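Local coordinates for protein Rnh (Ribonuclease H) (Chlorobaculum tepidum, PDB 3H08) that probably cleaves the RNA strand of RNA-DNA hybrids endonucleolytically with magnesium as cofactor, leaving 5'-phosphomonoester ends, at residues N44-L49 with I102-E107. The protein carries 3 engineered substitutions. Numbering follows the deposited sequence.
Sequences NNRMEL and IDLWQE
The guanidinium of Arg46 has Leu104 CD1 centred over one face, 3.6 Å from Arg46 CZ, and the carboxylate of Asp103 at its edge. The second flat group, the Trp105 indole, takes Leu49 on one face: CD1, offset toward the rim, makes a CH-pi contact 4.0 Å from the centroid of the six-membered ring, and CD2 lies 3.6 Å from Trp105 CH2. The guanidinium and carboxylate planes are 12° apart, nearly coplanar, and the salt bridge is two-pronged and end-on: Arg46 NH1 reaches Asp103 OD1 at 3.0 Å and Arg46 NH2 reaches Asp103 OD2 at 2.9 Å. Both bonds are nearly straight and both use the syn lone pairs, which fixes the rotation of the arginine head. A bend at chi3 (69°) helps bring that head across to the neighbouring helix, while Asp103 answers from the crowded position between its backbone N and carbonyl carbon. Leu49 CD1 also meets Leu104 CB, so the leucines link the buried indole to the ion pair, whose aspartate is exposed. An alanine in place of Arg46 has no guanidinium to pair with Asp103 or to lie against Leu104 CD1, which would probably loosen the hold between the two helix starts. The nearly parallel segments, crossing at 17°, join helix 44-57, which carries the predicted magnesium ligand Glu48, to helix 102-114, within the helical layer packed beside the mixed five-stranded sheet of the RNase H fold.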
# COMPACT_ATOMS: atom_id res chain seq x y z
N ASN A 44 4.73 -11.05 -1.65
CA ASN A 44 4.69 -10.03 -0.61
C ASN A 44 4.76 -8.61 -1.17
O ASN A 44 4.01 -7.73 -0.75
CB ASN A 44 5.82 -10.25 0.39
CG ASN A 44 5.57 -11.43 1.30
OD1 ASN A 44 4.73 -11.36 2.19
ND2 ASN A 44 6.27 -12.51 1.07
N ASN A 45 5.69 -8.38 -2.09
CA ASN A 45 5.81 -7.05 -2.69
C ASN A 45 4.54 -6.59 -3.37
O ASN A 45 4.14 -5.45 -3.24
CB ASN A 45 6.96 -7.01 -3.68
CG ASN A 45 8.32 -6.95 -3.01
OD1 ASN A 45 8.43 -6.69 -1.81
ND2 ASN A 45 9.37 -7.11 -3.80
N ARG A 46 3.89 -7.47 -4.12
CA ARG A 46 2.64 -7.09 -4.77
C ARG A 46 1.55 -6.76 -3.77
O ARG A 46 0.78 -5.78 -3.97
CB ARG A 46 2.16 -8.17 -5.75
CG ARG A 46 2.93 -8.15 -7.03
CD ARG A 46 2.29 -9.03 -8.12
NE ARG A 46 1.02 -8.52 -8.62
CZ ARG A 46 0.88 -7.65 -9.62
NH1 ARG A 46 1.94 -7.10 -10.20
NH2 ARG A 46 -0.35 -7.30 -10.01
N MET A 47 1.46 -7.53 -2.69
CA MET A 47 0.42 -7.24 -1.69
C MET A 47 0.70 -5.93 -0.91
O MET A 47 -0.21 -5.22 -0.56
CB MET A 47 0.23 -8.39 -0.74
CG MET A 47 -0.37 -9.62 -1.37
SD MET A 47 -2.09 -9.42 -1.94
CE MET A 47 -1.82 -8.87 -3.60
N GLU A 48 1.97 -5.64 -0.68
CA GLU A 48 2.40 -4.37 -0.09
C GLU A 48 1.98 -3.20 -0.94
O GLU A 48 1.48 -2.20 -0.42
CB GLU A 48 3.92 -4.38 0.10
CG GLU A 48 4.36 -5.38 1.19
CD GLU A 48 5.88 -5.71 1.20
OE1 GLU A 48 6.72 -5.05 0.52
OE2 GLU A 48 6.24 -6.67 1.91
N LEU A 49 2.18 -3.29 -2.26
CA LEU A 49 1.76 -2.21 -3.15
C LEU A 49 0.25 -2.15 -3.22
O LEU A 49 -0.33 -1.07 -3.21
CB LEU A 49 2.31 -2.41 -4.54
CG LEU A 49 3.81 -2.36 -4.73
CD1 LEU A 49 4.10 -2.33 -6.22
CD2 LEU A 49 4.38 -1.16 -4.09
N ILE A 102 4.94 -3.34 -12.91
CA ILE A 102 4.70 -2.05 -13.59
C ILE A 102 3.23 -1.70 -13.52
O ILE A 102 2.89 -0.55 -13.34
CB ILE A 102 5.16 -2.07 -15.05
CG1 ILE A 102 6.69 -2.18 -15.10
CG2 ILE A 102 4.71 -0.82 -15.79
CD1 ILE A 102 7.20 -2.61 -16.49
N ASP A 103 2.35 -2.70 -13.63
CA ASP A 103 0.91 -2.45 -13.54
C ASP A 103 0.54 -1.73 -12.25
O ASP A 103 -0.24 -0.76 -12.25
CB ASP A 103 0.12 -3.74 -13.72
CG ASP A 103 0.48 -4.85 -12.69
OD1 ASP A 103 1.67 -5.04 -12.31
OD2 ASP A 103 -0.47 -5.57 -12.32
N LEU A 104 1.12 -2.17 -11.15
CA LEU A 104 0.82 -1.57 -9.86
C LEU A 104 1.51 -0.22 -9.68
O LEU A 104 0.89 0.73 -9.21
CB LEU A 104 1.17 -2.53 -8.72
CG LEU A 104 0.46 -3.89 -8.75
CD1 LEU A 104 0.82 -4.69 -7.53
CD2 LEU A 104 -1.03 -3.73 -8.80
N TRP A 105 2.76 -0.11 -10.11
CA TRP A 105 3.41 1.21 -10.08
C TRP A 105 2.65 2.26 -10.90
O TRP A 105 2.60 3.42 -10.49
CB TRP A 105 4.88 1.15 -10.49
CG TRP A 105 5.72 0.41 -9.56
CD1 TRP A 105 6.32 -0.79 -9.78
CD2 TRP A 105 6.01 0.75 -8.19
NE1 TRP A 105 7.03 -1.20 -8.68
CE2 TRP A 105 6.84 -0.28 -7.67
CE3 TRP A 105 5.68 1.82 -7.36
CZ2 TRP A 105 7.35 -0.25 -6.38
CZ3 TRP A 105 6.20 1.85 -6.08
CH2 TRP A 105 7.00 0.81 -5.60
N GLN A 106 2.04 1.89 -12.02
CA GLN A 106 1.28 2.85 -12.82
C GLN A 106 0.08 3.35 -12.05
O GLN A 106 -0.33 4.50 -12.19
CB GLN A 106 0.83 2.20 -14.13
CG GLN A 106 1.96 2.14 -15.12
CD GLN A 106 1.69 1.25 -16.31
OE1 GLN A 106 2.37 1.36 -17.31
NE2 GLN A 106 0.72 0.34 -16.19
N GLU A 107 -0.53 2.46 -11.28
CA GLU A 107 -1.67 2.84 -10.46
C GLU A 107 -1.23 3.81 -9.37
O GLU A 107 -1.91 4.80 -9.12
CB GLU A 107 -2.32 1.61 -9.84
CG GLU A 107 -3.23 0.90 -10.76
CD GLU A 107 -4.37 1.82 -11.18
OE1 GLU A 107 -5.20 2.21 -10.31
OE2 GLU A 107 -4.40 2.21 -12.35